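Local coordinates for mandelate racemase / muconate lactonizing enzyme, C-terminal domain protein (Pseudovibrio sp. JE062, PDB 4JHM), which belongs to the mandelate racemase / muconate lactonizing enzyme family of the enolase superfamily, combining a capping N-terminal domain with a TIM-barrel-like C-terminal domain, at residues Tyr233-His247 / Leu261-Ala273. Sequence-based numbering, arbitrary orientation.
Sequences YQRLVANTDLEISSH and LSTGMWSDVRQDA
Arg270 reaches across to Ser245 in the barrel wall of the C-terminal domain of this enolase-superfamily protein, where strand 243-245 runs parallel to strand 220-222 and the chain has returned from helix 254-262. Start at Arg270 CB, 3.8 Å from Ser246 OG. With CG anti to the backbone N (chi1 167°), the chain runs out toward the strand; CD comes close to Ser246 O and lies 3.8 Å from His247 O. A bend at chi3 then brings the guanidinium round to Ser245 OG, so that NH2 donates to this hydroxyl at 3.0 Å while NE adds a weak bond. Neither is straight: the NH2 bond has an N-H...O angle of 133°, with the oxygen tilted out of the guanidinium plane. The Ser245 hydroxyl thus stands between the guanidinium and Asp268 OD1, a contact modelled very short and of doubtful length. Glu243 sends its extended chain to the other oxygen of Asp268, the two carboxylate planes turned steeply against each other; OE2 to OD2 is modelled at 2.5 Å, again a doubtful length, and one of the two acids is probably protonated.

One residue earlier along each segment, Ser267 pairs twice with Ile244: its N donates to Ile244 O, and its OG accepts from Ile244 N at 3.0 Å, a nearly straight bond. Trp266 turns an edge toward the face of Tyr233, on helix 230-239, in an offset edge-to-face pair, planes 74° apart, while Ser246 CB lies 3.8 Å from Trp266 NE1. Helix 254-262 ends in a Schellman motif with Gly264 as C-prime residue, and Val237 packs over the turn, CG2 against Met265 O. Just past that helix, Gln234 NE2 donates to Thr263 O at 2.8 Å, with the oxygen close to the plane of the glutamine amide.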
loop_
_atom_site.group_PDB
_atom_site.type_symbol
_atom_site.label_atom_id
_atom_site.label_comp_id
_atom_site.label_asym_id
_atom_site.label_seq_id
_atom_site.Cartn_x
_atom_site.Cartn_y
_atom_site.Cartn_z
ATOM N N TYR A 233 -8.074 -12.055 11.452
ATOM C CA TYR A 233 -6.990 -13.016 11.293
ATOM C C TYR A 233 -5.658 -12.291 11.039
ATOM O O TYR A 233 -4.638 -12.608 11.650
ATOM C CB TYR A 233 -7.290 -13.963 10.138
ATOM C CG TYR A 233 -7.959 -15.260 10.531
ATOM C CD1 TYR A 233 -7.205 -16.356 10.917
ATOM C CD2 TYR A 233 -9.341 -15.404 10.483
ATOM C CE1 TYR A 233 -7.800 -17.552 11.268
ATOM C CE2 TYR A 233 -9.946 -16.602 10.829
ATOM C CZ TYR A 233 -9.167 -17.674 11.222
ATOM O OH TYR A 233 -9.743 -18.878 11.572
ATOM N N GLN A 234 -5.676 -11.313 10.140
ATOM C CA GLN A 234 -4.484 -10.524 9.840
ATOM C C GLN A 234 -3.896 -9.901 11.099
ATOM O O GLN A 234 -2.673 -9.858 11.268
ATOM C CB GLN A 234 -4.802 -9.424 8.826
ATOM C CG GLN A 234 -4.991 -9.940 7.408
ATOM C CD GLN A 234 -5.250 -8.827 6.408
ATOM O OE1 GLN A 234 -6.133 -8.002 6.606
ATOM N NE2 GLN A 234 -4.482 -8.807 5.326
ATOM N N ARG A 235 -4.775 -9.436 11.983
ATOM C CA ARG A 235 -4.359 -8.719 13.188
ATOM C C ARG A 235 -3.839 -9.682 14.266
ATOM O O ARG A 235 -2.875 -9.375 14.971
ATOM C CB ARG A 235 -5.519 -7.857 13.692
ATOM C CG ARG A 235 -5.477 -7.498 15.165
ATOM C CD ARG A 235 -6.703 -6.691 15.562
ATOM N NE ARG A 235 -6.398 -5.271 15.714
ATOM C CZ ARG A 235 -6.331 -4.649 16.884
ATOM N NH1 ARG A 235 -6.039 -3.364 16.932
ATOM N NH2 ARG A 235 -6.559 -5.317 18.010
ATOM N N LEU A 236 -4.453 -10.856 14.378
ATOM C CA LEU A 236 -3.920 -11.905 15.258
ATOM C C LEU A 236 -2.507 -12.332 14.853
ATOM O O LEU A 236 -1.612 -12.423 15.696
ATOM C CB LEU A 236 -4.833 -13.132 15.258
ATOM C CG LEU A 236 -6.114 -12.988 16.076
ATOM C CD1 LEU A 236 -7.001 -14.205 15.882
ATOM C CD2 LEU A 236 -5.777 -12.783 17.543
ATOM N N VAL A 237 -2.319 -12.601 13.563
ATOM C CA VAL A 237 -1.020 -13.010 13.035
ATOM C C VAL A 237 -0.003 -11.871 13.083
ATOM O O VAL A 237 1.202 -12.106 13.193
ATOM C CB VAL A 237 -1.141 -13.517 11.581
ATOM C CG1 VAL A 237 0.229 -13.663 10.936
ATOM C CG2 VAL A 237 -1.885 -14.845 11.546
ATOM N N ALA A 238 -0.479 -10.637 13.003
ATOM C CA ALA A 238 0.433 -9.501 12.923
ATOM C C ALA A 238 0.865 -9.014 14.299
ATOM O O ALA A 238 1.879 -8.333 14.419
ATOM C CB ALA A 238 -0.202 -8.366 12.138
ATOM N N ASN A 239 0.103 -9.360 15.333
ATOM C CA ASN A 239 0.368 -8.835 16.668
ATOM C C ASN A 239 0.763 -9.884 17.711
ATOM O O ASN A 239 0.901 -9.556 18.887
ATOM C CB ASN A 239 -0.829 -8.027 17.166
ATOM C CG ASN A 239 -0.951 -6.688 16.473
ATOM O OD1 ASN A 239 -0.448 -5.678 16.959
ATOM N ND2 ASN A 239 -1.609 -6.674 15.326
ATOM N N THR A 240 0.942 -11.132 17.282
ATOM C CA THR A 240 1.467 -12.185 18.150
ATOM C C THR A 240 2.394 -13.094 17.359
ATOM O O THR A 240 2.459 -13.017 16.135
ATOM C CB THR A 240 0.357 -13.072 18.750
ATOM O OG1 THR A 240 0.003 -14.105 17.818
ATOM C CG2 THR A 240 -0.877 -12.250 19.113
ATOM N N ASP A 241 3.100 -13.967 18.068
ATOM C CA ASP A 241 3.988 -14.937 17.435
ATOM C C ASP A 241 3.362 -16.330 17.454
ATOM O O ASP A 241 3.948 -17.303 16.979
ATOM C CB ASP A 241 5.343 -14.938 18.141
ATOM C CG ASP A 241 6.084 -13.624 17.970
ATOM O OD1 ASP A 241 5.760 -12.872 17.022
ATOM O OD2 ASP A 241 6.990 -13.341 18.780
ATOM N N LEU A 242 2.155 -16.411 17.998
ATOM C CA LEU A 242 1.433 -17.666 18.095
ATOM C C LEU A 242 0.936 -18.096 16.718
ATOM O O LEU A 242 0.385 -17.287 15.969
ATOM C CB LEU A 242 0.244 -17.484 19.038
ATOM C CG LEU A 242 -0.640 -18.698 19.308
ATOM C CD1 LEU A 242 0.095 -19.686 20.196
ATOM C CD2 LEU A 242 -1.949 -18.257 19.947
ATOM N N GLU A 243 1.126 -19.369 16.387
ATOM C CA GLU A 243 0.598 -19.917 15.140
ATOM C C GLU A 243 -0.928 -19.791 15.118
ATOM O O GLU A 243 -1.608 -20.282 16.020
ATOM C CB GLU A 243 1.018 -21.385 14.989
ATOM C CG GLU A 243 0.568 -22.063 13.697
ATOM C CD GLU A 243 1.172 -23.450 13.522
ATOM O OE1 GLU A 243 1.991 -23.852 14.377
ATOM O OE2 GLU A 243 0.828 -24.138 12.533
ATOM N N ILE A 244 -1.457 -19.118 14.099
ATOM C CA ILE A 244 -2.902 -18.959 13.942
ATOM C C ILE A 244 -3.374 -19.742 12.725
ATOM O O ILE A 244 -2.913 -19.492 11.610
ATOM C CB ILE A 244 -3.286 -17.481 13.762
ATOM C CG1 ILE A 244 -2.720 -16.637 14.906
ATOM C CG2 ILE A 244 -4.795 -17.324 13.677
ATOM C CD1 ILE A 244 -3.117 -17.112 16.285
ATOM N N SER A 245 -4.293 -20.682 12.937
ATOM C CA SER A 245 -4.724 -21.578 11.871
ATOM C C SER A 245 -6.208 -21.416 11.559
ATOM O O SER A 245 -6.979 -20.998 12.413
ATOM C CB SER A 245 -4.431 -23.022 12.260
ATOM O OG SER A 245 -4.245 -23.826 11.110
ATOM N N SER A 246 -6.604 -21.746 10.332
ATOM C CA SER A 246 -8.007 -21.619 9.923
ATOM C C SER A 246 -8.824 -22.794 10.441
ATOM O O SER A 246 -8.280 -23.723 11.036
ATOM C CB SER A 246 -8.131 -21.539 8.396
ATOM O OG SER A 246 -7.893 -22.799 7.781
ATOM N N HIS A 247 -10.133 -22.744 10.215
ATOM C CA HIS A 247 -11.023 -23.839 10.580
ATOM C C HIS A 247 -10.835 -24.997 9.605
ATOM O O HIS A 247 -11.098 -26.150 9.941
ATOM C CB HIS A 247 -12.476 -23.360 10.579
ATOM C CG HIS A 247 -13.476 -24.457 10.765
ATOM N ND1 HIS A 247 -13.942 -24.838 12.002
ATOM C CD2 HIS A 247 -14.105 -25.251 9.866
ATOM C CE1 HIS A 247 -14.810 -25.822 11.860
ATOM N NE2 HIS A 247 -14.927 -26.094 10.574
ATOM N N LEU A 261 -2.381 -16.626 2.452
ATOM C CA LEU A 261 -0.965 -16.576 2.757
ATOM C C LEU A 261 -0.364 -15.264 2.248
ATOM O O LEU A 261 0.416 -14.622 2.949
ATOM C CB LEU A 261 -0.256 -17.785 2.145
ATOM C CG LEU A 261 -0.705 -19.136 2.708
ATOM C CD1 LEU A 261 0.012 -20.281 2.011
ATOM C CD2 LEU A 261 -0.451 -19.195 4.202
ATOM N N SER A 262 -0.753 -14.859 1.041
ATOM C CA SER A 262 -0.244 -13.630 0.427
ATOM C C SER A 262 -0.555 -12.367 1.229
ATOM O O SER A 262 0.180 -11.387 1.150
ATOM C CB SER A 262 -0.803 -13.466 -0.988
ATOM O OG SER A 262 -0.110 -14.292 -1.904
ATOM N N THR A 263 -1.642 -12.388 1.992
ATOM C CA THR A 263 -2.068 -11.207 2.735
ATOM C C THR A 263 -1.869 -11.361 4.244
ATOM O O THR A 263 -2.314 -10.513 5.023
ATOM C CB THR A 263 -3.544 -10.870 2.437
ATOM O OG1 THR A 263 -4.375 -11.994 2.746
ATOM C CG2 THR A 263 -3.717 -10.519 0.977
ATOM N N GLY A 264 -1.208 -12.443 4.653
ATOM C CA GLY A 264 -0.857 -12.646 6.058
ATOM C C GLY A 264 -2.027 -12.984 6.971
ATOM O O GLY A 264 -2.056 -12.576 8.130
HETATM N N MSE A 265 -2.987 -13.744 6.454
HETATM C CA MSE A 265 -4.127 -14.193 7.246
HETATM C C MSE A 265 -3.793 -15.364 8.123
HETATM O O MSE A 265 -4.372 -15.515 9.199
HETATM C CB MSE A 265 -5.238 -14.650 6.314
HETATM C CG MSE A 265 -5.743 -13.490 5.473
HETATM SE SE MSE A 265 -7.403 -14.037 4.583
HETATM C CE MSE A 265 -7.472 -12.545 3.302
ATOM N N TRP A 266 -2.867 -16.207 7.666
ATOM C CA TRP A 266 -2.563 -17.466 8.338
ATOM C C TRP A 266 -1.085 -17.648 8.651
ATOM O O TRP A 266 -0.220 -17.163 7.922
ATOM C CB TRP A 266 -2.971 -18.632 7.450
ATOM C CG TRP A 266 -4.406 -18.658 7.033
ATOM C CD1 TRP A 266 -5.463 -18.082 7.669
ATOM C CD2 TRP A 266 -4.945 -19.348 5.902
ATOM N NE1 TRP A 266 -6.628 -18.352 6.989
ATOM C CE2 TRP A 266 -6.334 -19.130 5.901
ATOM C CE3 TRP A 266 -4.386 -20.120 4.883
ATOM C CZ2 TRP A 266 -7.168 -19.657 4.925
ATOM C CZ3 TRP A 266 -5.216 -20.639 3.914
ATOM C CH2 TRP A 266 -6.591 -20.408 3.944
ATOM N N SER A 267 -0.803 -18.387 9.720
ATOM C CA SER A 267 0.561 -18.832 10.029
ATOM C C SER A 267 0.837 -20.203 9.405
ATOM O O SER A 267 1.985 -20.640 9.312
ATOM C CB SER A 267 0.754 -18.924 11.536
ATOM O OG SER A 267 0.310 -17.746 12.174
ATOM N N ASP A 268 -0.227 -20.884 8.996
ATOM C CA ASP A 268 -0.120 -22.143 8.262
ATOM C C ASP A 268 -1.300 -22.233 7.313
ATOM O O ASP A 268 -2.027 -21.255 7.124
ATOM C CB ASP A 268 -0.113 -23.341 9.217
ATOM C CG ASP A 268 -1.365 -23.423 10.084
ATOM O OD1 ASP A 268 -2.463 -23.035 9.621
ATOM O OD2 ASP A 268 -1.249 -23.889 11.239
ATOM N N VAL A 269 -1.495 -23.392 6.701
ATOM C CA VAL A 269 -2.728 -23.631 5.969
ATOM C C VAL A 269 -3.278 -24.970 6.405
ATOM O O VAL A 269 -2.525 -25.910 6.653
ATOM C CB VAL A 269 -2.552 -23.533 4.436
ATOM C CG1 VAL A 269 -1.086 -23.428 4.065
ATOM C CG2 VAL A 269 -3.231 -24.698 3.724
ATOM N N ARG A 270 -4.594 -25.038 6.532
ATOM C CA ARG A 270 -5.244 -26.222 7.052
ATOM C C ARG A 270 -6.302 -26.671 6.070
ATOM O O ARG A 270 -7.284 -25.974 5.839
ATOM C CB ARG A 270 -5.863 -25.931 8.413
ATOM C CG ARG A 270 -6.835 -26.996 8.897
ATOM C CD ARG A 270 -7.385 -26.626 10.263
ATOM N NE ARG A 270 -6.297 -26.162 11.115
ATOM C CZ ARG A 270 -5.444 -26.968 11.731
ATOM N NH1 ARG A 270 -5.568 -28.282 11.608
ATOM N NH2 ARG A 270 -4.466 -26.462 12.471
ATOM N N GLN A 271 -6.080 -27.838 5.484
ATOM C CA GLN A 271 -6.996 -28.393 4.516
ATOM C C GLN A 271 -7.213 -29.849 4.835
ATOM O O GLN A 271 -6.438 -30.459 5.567
ATOM C CB GLN A 271 -6.426 -28.283 3.110
ATOM C CG GLN A 271 -6.241 -26.864 2.620
ATOM C CD GLN A 271 -7.532 -26.251 2.137
ATOM O OE1 GLN A 271 -8.419 -25.949 2.930
ATOM N NE2 GLN A 271 -7.643 -26.060 0.824
ATOM N N ASP A 272 -8.278 -30.394 4.268
ATOM C CA ASP A 272 -8.602 -31.796 4.393
ATOM C C ASP A 272 -8.768 -32.304 2.973
ATOM O O ASP A 272 -9.468 -31.692 2.166
ATOM C CB ASP A 272 -9.894 -31.958 5.195
ATOM C CG ASP A 272 -10.203 -33.400 5.534
ATOM O OD1 ASP A 272 -9.608 -34.309 4.918
ATOM O OD2 ASP A 272 -11.052 -33.622 6.420
ATOM N N ALA A 273 -8.102 -33.406 2.657
ATOM C CA ALA A 273 -8.164 -33.963 1.321
ATOM C C ALA A 273 -9.597 -34.344 0.974
ATOM O O ALA A 273 -9.998 -34.275 -0.183
ATOM C CB ALA A 273 -7.251 -35.172 1.216
#